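Histidine triad (HIT) protein (Clostridium difficile, PDB 4EGU) binds guanosine-5'-monophosphate and zinc and, as a histidine triad protein, probably acts as a nucleotide hydrolase or transferase, although its physiological substrate is not established. Local coordinates at residues A[69-74]-A[82-87]; A[29-34]-A[39-44]. All coordinates share one frame; numbering follows the deposited sequence. Where two conformers were deposited one is given.

Interaction 1: residues A[69-74]-A[82-87]; sequences VINKIA and TGFRVI
Phe84 projects from its strand against helix 61-77, and its ring fits against the surface formed by Ile70, Asn71 and Ala74, in the helix-on-sheet layer of the HIT fold. Helix and strand run nearly antiparallel, at 155°, with their axes 11.1 Å apart, a gap that side chains from both sides fill. Ile70 and Ala74 stand one helical turn apart and both start out toward the strand, as do Phe84 and Val86, two residues apart on one face of it. The bumps interlock rather than pair one to one. Ala74 is small enough to leave room for the aromatic ring, its CB lying 3.9 Å from Phe84 CE1, while the branched Ile70 touches ring and valine at once. Its CG2, anti to the backbone N, meets Phe84 CE2 at 3.7 Å, and CD1 at the end of its other branch comes tip to tip with Val86. The CB of Phe84 already points to the helix, and with CG between the backbone N and the carbonyl carbon (chi1 58°) the ring carries CE1, CZ and CE2 up to it. Val86 CG2 borders the same ring at its edge, in its plane. Strand 84-90 pairs antiparallel with a strand of the second subunit. Asn71 also faces that subunit, its ND2 donating a hydrogen bond to O of Leu52 of the second subunit. The Asn71 amide stands 83° from the Phe84 ring plane, with OD1 at the ring edge, 3.6 Å from CZ.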
loop_
_atom_site.group_PDB
_atom_site.type_symbol
_atom_site.label_atom_id
_atom_site.label_comp_id
_atom_site.label_asym_id
_atom_site.label_seq_id
_atom_site.Cartn_x
_atom_site.Cartn_y
_atom_site.Cartn_z
ATOM N N VAL A 69 -6.629 7.146 -7.656
ATOM C CA VAL A 69 -5.965 8.444 -7.589
ATOM C C VAL A 69 -4.446 8.302 -7.763
ATOM O O VAL A 69 -3.847 9.069 -8.515
ATOM C CB VAL A 69 -6.352 9.171 -6.295
ATOM C CG1 VAL A 69 -5.489 10.410 -6.071
ATOM C CG2 VAL A 69 -7.840 9.516 -6.321
ATOM N N ILE A 70 -3.845 7.332 -7.077
ATOM C CA ILE A 70 -2.412 7.106 -7.223
ATOM C C ILE A 70 -2.064 6.878 -8.696
ATOM O O ILE A 70 -1.124 7.481 -9.216
ATOM C CB ILE A 70 -1.974 5.911 -6.346
ATOM C CG1 ILE A 70 -2.055 6.284 -4.866
ATOM C CG2 ILE A 70 -0.577 5.430 -6.742
ATOM C CD1 ILE A 70 -1.899 5.114 -3.911
ATOM N N ASN A 71 -2.799 5.993 -9.357
ATOM C CA ASN A 71 -2.502 5.687 -10.748
ATOM C C ASN A 71 -2.735 6.914 -11.654
ATOM O O ASN A 71 -1.979 7.123 -12.605
ATOM C CB ASN A 71 -3.298 4.499 -11.254
ATOM C CG ASN A 71 -2.674 3.177 -10.884
ATOM O OD1 ASN A 71 -1.640 3.103 -10.206
ATOM N ND2 ASN A 71 -3.293 2.111 -11.361
ATOM N N LYS A 72 -3.755 7.719 -11.357
ATOM C CA LYS A 72 -4.001 8.927 -12.148
ATOM C C LYS A 72 -2.835 9.897 -12.029
ATOM O O LYS A 72 -2.445 10.524 -13.023
ATOM C CB LYS A 72 -5.299 9.602 -11.698
ATOM C CG LYS A 72 -6.547 8.907 -12.213
ATOM C CD LYS A 72 -7.824 9.585 -11.767
ATOM C CE LYS A 72 -9.027 9.148 -12.586
ATOM N NZ LYS A 72 -8.881 9.507 -14.004
ATOM N N ILE A 73 -2.301 10.062 -10.821
ATOM C CA ILE A 73 -1.167 10.939 -10.607
ATOM C C ILE A 73 0.055 10.384 -11.337
ATOM O O ILE A 73 0.766 11.123 -12.026
ATOM C CB ILE A 73 -0.902 11.131 -9.101
ATOM C CG1 ILE A 73 -2.058 11.845 -8.401
ATOM C CG2 ILE A 73 0.405 11.881 -8.865
ATOM C CD1 ILE A 73 -2.000 11.733 -6.883
ATOM N N ALA A 74 0.288 9.082 -11.214
ATOM C CA ALA A 74 1.420 8.457 -11.889
ATOM C C ALA A 74 1.372 8.704 -13.392
ATOM O O ALA A 74 2.390 8.994 -14.013
ATOM C CB ALA A 74 1.445 6.972 -11.598
ATOM N N THR A 82 8.181 4.696 -15.221
ATOM C CA THR A 82 9.445 4.515 -14.531
ATOM C C THR A 82 9.304 3.692 -13.251
ATOM O O THR A 82 10.250 2.991 -12.885
ATOM C CB THR A 82 10.138 5.872 -14.253
ATOM O OG1 THR A 82 9.203 6.746 -13.607
ATOM C CG2 THR A 82 10.606 6.501 -15.528
ATOM N N GLY A 83 8.155 3.785 -12.580
ATOM C CA GLY A 83 7.866 2.982 -11.404
ATOM C C GLY A 83 7.675 3.842 -10.159
ATOM O O GLY A 83 8.033 5.020 -10.102
ATOM N N PHE A 84 7.123 3.217 -9.122
ATOM C CA PHE A 84 6.815 3.937 -7.897
ATOM C C PHE A 84 6.534 2.927 -6.789
ATOM O O PHE A 84 6.346 1.749 -7.058
ATOM C CB PHE A 84 5.629 4.910 -8.091
ATOM C CG PHE A 84 4.349 4.282 -8.565
ATOM C CD1 PHE A 84 4.098 4.081 -9.912
ATOM C CD2 PHE A 84 3.362 3.939 -7.653
ATOM C CE1 PHE A 84 2.901 3.554 -10.345
ATOM C CE2 PHE A 84 2.156 3.407 -8.079
ATOM C CZ PHE A 84 1.924 3.214 -9.427
ATOM N N ARG A 85 6.488 3.416 -5.557
ATOM C CA ARG A 85 6.166 2.587 -4.405
ATOM C C ARG A 85 5.029 3.251 -3.633
ATOM O O ARG A 85 4.975 4.480 -3.508
ATOM C CB ARG A 85 7.406 2.433 -3.505
ATOM C CG ARG A 85 7.229 1.452 -2.363
ATOM C CD ARG A 85 8.530 1.238 -1.616
ATOM N NE ARG A 85 9.517 0.631 -2.487
ATOM C CZ ARG A 85 10.835 0.733 -2.340
ATOM N NH1 ARG A 85 11.348 1.400 -1.320
ATOM N NH2 ARG A 85 11.619 0.212 -3.248
ATOM N N VAL A 86 4.138 2.401 -3.132
ATOM C CA VAL A 86 2.996 2.828 -2.321
ATOM C C VAL A 86 3.174 2.226 -0.920
ATOM O O VAL A 86 3.399 1.030 -0.791
ATOM C CB VAL A 86 1.695 2.342 -2.944
ATOM C CG1 VAL A 86 0.490 2.685 -2.070
ATOM C CG2 VAL A 86 1.527 2.884 -4.356
ATOM N N ILE A 87 3.067 3.057 0.111
ATOM C CA ILE A 87 3.276 2.628 1.486
ATOM C C ILE A 87 2.138 3.134 2.378
ATOM O O ILE A 87 1.782 4.317 2.353
ATOM C CB ILE A 87 4.618 3.128 2.052
ATOM C CG1 ILE A 87 5.786 2.782 1.123
ATOM C CG2 ILE A 87 4.830 2.522 3.450
ATOM C CD1 ILE A 87 6.230 3.952 0.289
#

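Interaction 2: residues A[29-34]-A[39-44]; sequences AFNDLN and YHILVV. With 5GP (guanosine-5'-monophosphate), chain C.
The guanosine-5'-monophosphate pocket is built partly on this contact, where Asp32 and His40 meet beside the ribose. Asp32 CB lies over the centre of the His40 ring, 3.6 Å from its centroid, and with CG anti to the backbone N (chi1 -166°) the carboxylate reaches the sugar. In the conformer described here, one of two, its OD2 accepts from ribose O3' at 2.6 Å, and its OD1 takes the backbone N-H of Asn34, using its anti lone pair, to make an Asx turn. OD1 of Asp32 (2.6 Å) and OD1 of Asn34 (2.9 Å) both lie within reach of ribose O2'. A carboxylate suits this place because its two oxygens can approach both ribose hydroxyls. The His40 ring is held at both nitrogens, ND1 by Val36 N and NE2 by His104 ND1, so it probably helps position a residue of the histidine triad motif. Both segments belong to the antiparallel β-hairpin of strands 27-31 and 39-45. Phe30 and Leu42 form a hydrogen-bonded pair, each backbone N donating to the other's O, and beyond it Asp32 N donates almost straight to His40 O (2.9 Å, 179°). Leu42 CB covers one face of the Phe30 ring, 4.2 Å from its centroid. In that ring's plane, at its edge, lies guanine N2, which donates to Asn31 O at 2.9 Å.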
loop_
_atom_site.group_PDB
_atom_site.type_symbol
_atom_site.label_atom_id
_atom_site.label_comp_id
_atom_site.label_asym_id
_atom_site.label_seq_id
_atom_site.Cartn_x
_atom_site.Cartn_y
_atom_site.Cartn_z
ATOM N N ALA A 29 -4.587 14.850 -2.365
ATOM C CA ALA A 29 -3.184 14.459 -2.349
ATOM C C ALA A 29 -2.333 15.704 -2.336
ATOM O O ALA A 29 -2.679 16.704 -2.988
ATOM C CB ALA A 29 -2.805 13.579 -3.534
ATOM N N PHE A 30 -1.226 15.665 -1.609
ATOM C CA PHE A 30 -0.391 16.822 -1.426
ATOM C C PHE A 30 1.045 16.370 -1.192
ATOM O O PHE A 30 1.299 15.243 -0.789
ATOM C CB PHE A 30 -0.932 17.727 -0.274
ATOM C CG PHE A 30 -1.127 17.007 1.058
ATOM C CD1 PHE A 30 -2.270 16.260 1.337
ATOM C CD2 PHE A 30 -0.135 17.050 2.025
ATOM C CE1 PHE A 30 -2.414 15.589 2.551
ATOM C CE2 PHE A 30 -0.284 16.396 3.241
ATOM C CZ PHE A 30 -1.419 15.658 3.496
ATOM N N ASN A 31 2.002 17.244 -1.439
ATOM C CA ASN A 31 3.388 16.846 -1.239
ATOM C C ASN A 31 3.731 16.696 0.227
ATOM O O ASN A 31 3.294 17.487 1.064
ATOM C CB ASN A 31 4.307 17.864 -1.873
ATOM C CG ASN A 31 4.242 17.839 -3.380
ATOM O OD1 ASN A 31 4.013 16.794 -4.009
ATOM N ND2 ASN A 31 4.492 18.981 -3.972
ATOM N N ASP A 32 4.557 15.711 0.522
ATOM C CA ASP A 32 5.037 15.538 1.874
ATOM C C ASP A 32 5.946 16.716 2.216
ATOM O O ASP A 32 6.748 17.101 1.389
ATOM C CB ASP A 32 5.806 14.233 1.969
ATOM C CG ASP A 32 6.043 13.802 3.395
ATOM O OD1 ASP A 32 6.876 14.439 4.060
ATOM O OD2 ASP A 32 5.404 12.836 3.836
ATOM N N LEU A 33 5.831 17.243 3.436
ATOM C CA LEU A 33 6.670 18.353 3.891
ATOM C C LEU A 33 8.156 17.981 3.940
ATOM O O LEU A 33 9.016 18.847 3.788
ATOM C CB LEU A 33 6.209 18.802 5.278
ATOM C CG LEU A 33 6.954 19.976 5.916
ATOM C CD1 LEU A 33 6.943 21.197 5.011
ATOM C CD2 LEU A 33 6.323 20.287 7.240
ATOM N N ASN A 34 8.441 16.700 4.169
ATOM C CA ASN A 34 9.794 16.190 4.375
ATOM C C ASN A 34 10.062 15.059 3.381
ATOM O O ASN A 34 10.176 13.897 3.772
ATOM C CB ASN A 34 9.961 15.698 5.828
ATOM C CG ASN A 34 9.580 16.759 6.862
ATOM O OD1 ASN A 34 8.548 16.641 7.550
ATOM N ND2 ASN A 34 10.380 17.798 6.961
ATOM N N TYR A 39 9.345 12.610 -6.182
ATOM C CA TYR A 39 7.913 12.632 -5.882
ATOM C C TYR A 39 7.739 11.913 -4.540
ATOM O O TYR A 39 8.115 10.738 -4.404
ATOM C CB TYR A 39 7.066 11.948 -6.973
ATOM C CG TYR A 39 7.275 12.537 -8.345
ATOM C CD1 TYR A 39 6.638 13.696 -8.748
ATOM C CD2 TYR A 39 8.161 11.936 -9.226
ATOM C CE1 TYR A 39 6.886 14.241 -10.006
ATOM C CE2 TYR A 39 8.419 12.464 -10.463
ATOM C CZ TYR A 39 7.789 13.611 -10.852
ATOM O OH TYR A 39 8.077 14.128 -12.095
ATOM N N HIS A 40 7.215 12.646 -3.556
ATOM C CA HIS A 40 6.827 12.072 -2.276
ATOM C C HIS A 40 5.488 12.715 -1.946
ATOM O O HIS A 40 5.415 13.872 -1.513
ATOM C CB HIS A 40 7.850 12.308 -1.186
ATOM C CG HIS A 40 7.497 11.598 0.081
ATOM N ND1 HIS A 40 8.358 11.513 1.145
ATOM C CD2 HIS A 40 6.378 10.925 0.442
ATOM C CE1 HIS A 40 7.776 10.831 2.113
ATOM N NE2 HIS A 40 6.575 10.463 1.713
ATOM N N ILE A 41 4.429 11.973 -2.257
ATOM C CA ILE A 41 3.073 12.484 -2.251
ATOM C C ILE A 41 2.261 11.714 -1.219
ATOM O O ILE A 41 2.371 10.499 -1.131
ATOM C CB ILE A 41 2.465 12.336 -3.665
ATOM C CG1 ILE A 41 3.236 13.200 -4.667
ATOM C CG2 ILE A 41 0.983 12.687 -3.658
ATOM C CD1 ILE A 41 3.030 12.794 -6.125
ATOM N N LEU A 42 1.457 12.437 -0.448
ATOM C CA LEU A 42 0.535 11.837 0.513
ATOM C C LEU A 42 -0.864 11.879 -0.089
ATOM O O LEU A 42 -1.315 12.927 -0.539
ATOM C CB LEU A 42 0.542 12.623 1.816
ATOM C CG LEU A 42 1.835 12.518 2.591
ATOM C CD1 LEU A 42 1.985 13.628 3.612
ATOM C CD2 LEU A 42 1.854 11.182 3.325
ATOM N N VAL A 43 -1.554 10.739 -0.059
ATOM C CA VAL A 43 -2.915 10.642 -0.550
ATOM C C VAL A 43 -3.808 10.316 0.632
ATOM O O VAL A 43 -3.573 9.319 1.321
ATOM C CB VAL A 43 -3.069 9.560 -1.648
ATOM C CG1 VAL A 43 -4.451 9.638 -2.252
ATOM C CG2 VAL A 43 -2.013 9.737 -2.737
ATOM N N VAL A 44 -4.797 11.165 0.915
ATOM C CA VAL A 44 -5.621 11.018 2.128
ATOM C C VAL A 44 -7.098 11.165 1.822
ATOM O O VAL A 44 -7.484 11.989 0.978
ATOM C CB VAL A 44 -5.299 12.012 3.252
ATOM C CG1 VAL A 44 -3.820 12.033 3.500
ATOM C CG2 VAL A 44 -5.818 13.426 2.935
HETATM P P 5GP C . 3.768 8.786 8.717
HETATM O O1P 5GP C . 5.187 8.568 9.197
HETATM O O2P 5GP C . 2.760 9.118 9.782
HETATM O O3P 5GP C . 3.315 7.638 7.920
HETATM O "O5'" 5GP C . 3.795 9.914 7.626
HETATM C "C5'" 5GP C . 3.401 11.227 7.947
HETATM C "C4'" 5GP C . 4.020 12.181 6.991
HETATM O "O4'" 5GP C . 3.401 13.459 7.155
HETATM C "C3'" 5GP C . 5.522 12.393 7.191
HETATM O "O3'" 5GP C . 6.240 11.897 6.058
HETATM C "C2'" 5GP C . 5.668 13.929 7.305
HETATM O "O2'" 5GP C . 6.769 14.487 6.614
HETATM C "C1'" 5GP C . 4.319 14.440 6.778
HETATM N N9 5GP C . 3.875 15.698 7.360
HETATM C C8 5GP C . 3.778 15.940 8.681
HETATM N N7 5GP C . 3.290 17.179 8.886
HETATM C C5 5GP C . 3.062 17.715 7.669
HETATM C C6 5GP C . 2.573 18.949 7.270
HETATM O O6 5GP C . 2.235 19.867 8.077
HETATM N N1 5GP C . 2.473 19.118 5.941
HETATM C C2 5GP C . 2.822 18.174 5.030
HETATM N N2 5GP C . 2.676 18.481 3.731
HETATM N N3 5GP C . 3.311 16.971 5.370
HETATM C C4 5GP C . 3.419 16.763 6.702
HETATM O O HOH W 1 6.526 15.340 -4.246
HETATM O O HOH W 2 7.277 16.350 -1.322
#

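Overall arrangement
Along the chain the two contacts come in series: interaction 2 closes with strand 39-45, the next helix, 61-77, supplies the first half of interaction 1, and strand 84-90 the second. Their centres are about 12 Å apart, and both reach the same antiparallel sheet, in which strand 103-107 lies between strands 39-45 and 84-90. Helix 61-77 joins them directly, for Ile73 packs on Ile41 and Ala29, and Val69 on Val43. The hairpin of interaction 2 thus has its apolar Ala29-Val43 face against the helix, while its Phe30-Leu42 face borders the nucleotide. Interaction 1 packs the same helix over the strand at the edge of this chain's sheet, which pairs with the second subunit, so a single sheet connects nucleotide pocket and dimer interface.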